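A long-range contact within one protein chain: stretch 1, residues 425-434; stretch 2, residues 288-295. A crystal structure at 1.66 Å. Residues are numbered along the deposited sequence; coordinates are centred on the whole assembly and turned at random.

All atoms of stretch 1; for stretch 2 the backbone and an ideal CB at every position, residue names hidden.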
# COMPACT_ATOMS: atom_id res chain seq x y z
N VAL A 425 36.64 26.68 37.61
CA VAL A 425 36.89 25.25 37.51
C VAL A 425 37.30 24.91 36.07
O VAL A 425 38.32 24.22 35.80
CB VAL A 425 35.64 24.41 37.89
CG1 VAL A 425 35.84 22.96 37.49
CG2 VAL A 425 35.33 24.54 39.39
N ILE A 426 36.55 25.44 35.10
CA ILE A 426 36.87 25.08 33.72
C ILE A 426 38.30 25.51 33.35
O ILE A 426 39.10 24.71 32.90
CB ILE A 426 35.83 25.64 32.71
CG1 ILE A 426 34.47 25.01 32.92
CG2 ILE A 426 36.33 25.41 31.31
CD1 ILE A 426 33.36 25.91 32.39
N LYS A 427 38.60 26.77 33.56
CA LYS A 427 40.00 27.29 33.31
C LYS A 427 41.10 26.51 34.09
O LYS A 427 42.09 26.00 33.48
CB LYS A 427 40.03 28.78 33.64
CG LYS A 427 39.23 29.65 32.67
CD LYS A 427 39.02 31.05 33.27
CE LYS A 427 38.23 31.97 32.36
NZ LYS A 427 37.73 33.18 33.09
N ASN A 428 40.87 26.30 35.39
CA ASN A 428 41.86 25.58 36.25
C ASN A 428 42.11 24.13 35.89
O ASN A 428 43.22 23.63 36.03
CB ASN A 428 41.50 25.67 37.72
CG ASN A 428 41.49 27.08 38.25
OD1 ASN A 428 42.11 27.99 37.71
ND2 ASN A 428 40.72 27.28 39.32
N GLU A 429 41.08 23.39 35.43
CA GLU A 429 41.22 21.98 35.17
C GLU A 429 41.31 21.64 33.72
O GLU A 429 41.50 20.48 33.37
CB GLU A 429 40.03 21.25 35.82
CG GLU A 429 40.01 21.31 37.38
CD GLU A 429 38.91 20.52 38.06
OE1 GLU A 429 38.42 19.55 37.44
OE2 GLU A 429 38.59 20.84 39.23
N TYR A 430 41.23 22.63 32.85
CA TYR A 430 41.19 22.30 31.42
C TYR A 430 42.30 21.36 30.99
O TYR A 430 42.05 20.40 30.30
CB TYR A 430 41.13 23.59 30.53
CG TYR A 430 40.79 23.22 29.08
CD1 TYR A 430 39.46 23.09 28.67
CD2 TYR A 430 41.78 22.93 28.17
CE1 TYR A 430 39.14 22.72 27.40
CE2 TYR A 430 41.47 22.53 26.89
CZ TYR A 430 40.15 22.40 26.52
OH TYR A 430 39.82 22.06 25.21
N ASP A 431 43.56 21.57 31.42
CA ASP A 431 44.68 20.70 30.96
C ASP A 431 44.90 19.48 31.80
O ASP A 431 45.65 18.62 31.39
CB ASP A 431 45.99 21.48 30.90
CG ASP A 431 45.91 22.66 29.96
OD1 ASP A 431 45.35 22.55 28.84
OD2 ASP A 431 46.39 23.73 30.35
N LYS A 432 44.25 19.39 32.95
CA LYS A 432 44.38 18.22 33.85
C LYS A 432 43.00 17.63 34.23
O LYS A 432 42.66 17.56 35.37
CB LYS A 432 45.12 18.64 35.15
CG LYS A 432 44.47 19.85 35.83
CD LYS A 432 45.03 20.25 37.20
CE LYS A 432 43.91 20.86 38.06
NZ LYS A 432 44.33 21.71 39.21
N PRO A 433 42.15 17.30 33.25
CA PRO A 433 40.87 16.73 33.67
C PRO A 433 41.03 15.32 34.33
O PRO A 433 41.96 14.59 34.07
CB PRO A 433 40.11 16.69 32.34
CG PRO A 433 41.19 16.32 31.35
CD PRO A 433 42.38 17.17 31.80
N THR A 434 40.04 14.87 35.08
CA THR A 434 39.97 13.46 35.42
C THR A 434 39.66 12.61 34.16
O THR A 434 38.70 12.87 33.42
CB THR A 434 38.85 13.26 36.44
OG1 THR A 434 39.04 14.15 37.56
CG2 THR A 434 38.76 11.82 36.90
N UNK A 288 42.85 18.31 17.42
CA UNK A 288 41.80 19.25 17.69
C UNK A 288 41.42 19.14 19.14
O UNK A 288 42.03 18.37 19.91
CB UNK A 288 40.59 19.02 16.78
N UNK A 289 40.45 19.92 19.51
CA UNK A 289 40.07 19.98 20.90
C UNK A 289 39.54 18.64 21.44
O UNK A 289 38.93 17.85 20.68
CB UNK A 289 39.01 21.07 21.09
N UNK A 290 39.78 18.39 22.72
CA UNK A 290 39.34 17.14 23.34
C UNK A 290 38.01 17.29 24.01
O UNK A 290 37.54 18.36 24.21
CB UNK A 290 40.37 16.65 24.36
N UNK A 291 37.41 16.17 24.37
CA UNK A 291 36.15 16.14 25.15
C UNK A 291 36.46 16.62 26.58
O UNK A 291 37.42 16.14 27.23
CB UNK A 291 35.54 14.74 25.17
N UNK A 292 35.64 17.56 27.04
CA UNK A 292 35.63 18.07 28.44
C UNK A 292 34.21 18.23 28.99
O UNK A 292 33.41 19.01 28.46
CB UNK A 292 36.35 19.42 28.52
N UNK A 293 33.83 17.40 29.98
CA UNK A 293 32.57 17.46 30.60
C UNK A 293 32.73 18.01 32.03
O UNK A 293 33.57 17.50 32.78
CB UNK A 293 31.91 16.08 30.59
N UNK A 294 31.91 18.96 32.37
CA UNK A 294 31.76 19.49 33.73
C UNK A 294 30.54 18.82 34.39
O UNK A 294 29.38 19.05 33.98
CB UNK A 294 31.60 21.01 33.71
N UNK A 295 30.81 18.02 35.42
CA UNK A 295 29.76 17.35 36.15
C UNK A 295 29.16 18.23 37.21
O UNK A 295 29.88 18.75 38.07
CB UNK A 295 30.29 16.06 36.78

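Position 288 lies beyond the reach of stretch 1, with phi/psi of -100/-178°, an extended conformation open to most residues. Nothing visible constrains the choice, and the deposited residue is Gly288.

At position 289 the CA-to-CB bond points sideways, and the ideal CB sits 4.3 Å from Tyr430 OH. A hydroxyl at this range can donate or accept, so a polar side chain long enough to turn back toward the phenol would suit, as would a small residue leaving room for solvent. The residue is Arg289. Its side chain bends back at chi1 (p) and chi3 (p), bringing NH2 to 3.8 Å from Tyr430 OH, too far for a direct hydrogen bond. A water closes the gap: it accepts from Arg289 NH2 at 2.9 Å and lies 2.7 Å from Tyr430 OH.

Position 290 directs its CA-to-CB bond toward stretch 1, but no atom of that stretch comes within 5.5 Å of the ideal CB. With such space, many side chains would fit, and a long polar one could extend alongside the contact. The backbone comes nearer than the CB, with the amide N of 290 lying 4.4 Å from Tyr430 OH. The deposited residue is Glu290, whose extended side chain, with chi2 t, makes its main interaction with the side chain of position 292. Its backbone is tied to the phenol through solvent: the water bound to Arg289 also donates to Glu290 O at 2.9 Å, and a second water accepts from Glu290 N at 2.9 Å while lying 2.7 Å from Tyr430 OH.

Position 291 points away from stretch 1, which therefore says little about its identity; it is Val291.

Position 292 is the most informative. Its CA-to-CB bond points toward stretch 1, and the ideal CB lies 4.5 Å from Tyr430 CE1. Beyond it stretch 1 offers an aromatic face, the carbonyl O of Tyr430 and the ring of Pro433. An aliphatic side chain could pack on the phenol, and glutamine or lysine might reach the carbonyl, but a long donor with a flat end would use all three features. The residue is Arg292. Its CG packs 3.6 Å from Tyr430 CE1, and NE donates to Tyr430 O at 2.8 Å; NH2 adds a weak hydrogen bond to Tyr430 O at 3.1 Å. The carbonyl thus meets the guanidinium at its edge, leaving one face to Pro433, whose CG is 3.6 Å from Arg292 CZ. Arg292 CZ also stands 4.9 Å from the Tyr430 ring centroid, over the face, in a cation-pi interaction. A salt bridge from Arg292 NH1 to Glu290 OE1, 2.8 Å, helps hold the group in place.

Position 293, where the strand begins, is out of reach of stretch 1 and holds His293.

Position 294 again points toward stretch 1, its ideal CB 5.0 Å from Ile426 CG1. The helix presents only hydrocarbon nearby, favouring leucine, isoleucine or methionine. Leu294 places CD1 4.0 Å from Val425 CG1 and CD2 4.2 Å from Ile426 CD1.

Position 295, also out of reach, is Asn295, whose side chain is hydrogen-bonded elsewhere in the structure.

Stretch 2 288-295: GREVRHLN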
# COMPACT_ATOMS: atom_id res chain seq x y z
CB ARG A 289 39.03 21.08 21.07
CG ARG A 289 37.66 20.74 20.46
CD ARG A 289 36.52 21.55 21.07
NE ARG A 289 36.67 22.99 20.77
CZ ARG A 289 36.98 23.93 21.69
NH1 ARG A 289 37.09 25.21 21.30
NH2 ARG A 289 37.13 23.62 22.99
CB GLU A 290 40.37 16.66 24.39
CG GLU A 290 41.74 16.31 23.83
CD GLU A 290 42.74 15.96 24.92
OE1 GLU A 290 42.42 16.07 26.14
OE2 GLU A 290 43.86 15.55 24.55
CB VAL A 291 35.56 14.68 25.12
CG1 VAL A 291 34.37 14.48 26.11
CG2 VAL A 291 35.14 14.30 23.70
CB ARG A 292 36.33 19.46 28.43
CG ARG A 292 37.85 19.45 28.25
CD ARG A 292 38.67 18.70 29.31
NE ARG A 292 40.09 18.80 29.00
CZ ARG A 292 40.80 17.99 28.24
NH1 ARG A 292 40.27 16.90 27.72
NH2 ARG A 292 42.12 18.25 28.03
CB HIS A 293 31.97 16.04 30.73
CG HIS A 293 31.70 15.34 29.45
ND1 HIS A 293 30.89 15.88 28.47
CD2 HIS A 293 32.01 14.09 29.03
CE1 HIS A 293 30.79 15.03 27.47
NE2 HIS A 293 31.47 13.94 27.77
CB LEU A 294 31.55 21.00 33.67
CG LEU A 294 31.24 21.81 34.90
CD1 LEU A 294 32.44 21.66 35.81
CD2 LEU A 294 30.95 23.23 34.55
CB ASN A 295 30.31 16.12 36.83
CG ASN A 295 29.22 15.11 37.12
OD1 ASN A 295 28.15 15.12 36.49
ND2 ASN A 295 29.46 14.26 38.07
O HOH W 1 37.27 21.21 24.65
O HOH W 2 41.45 20.21 24.19
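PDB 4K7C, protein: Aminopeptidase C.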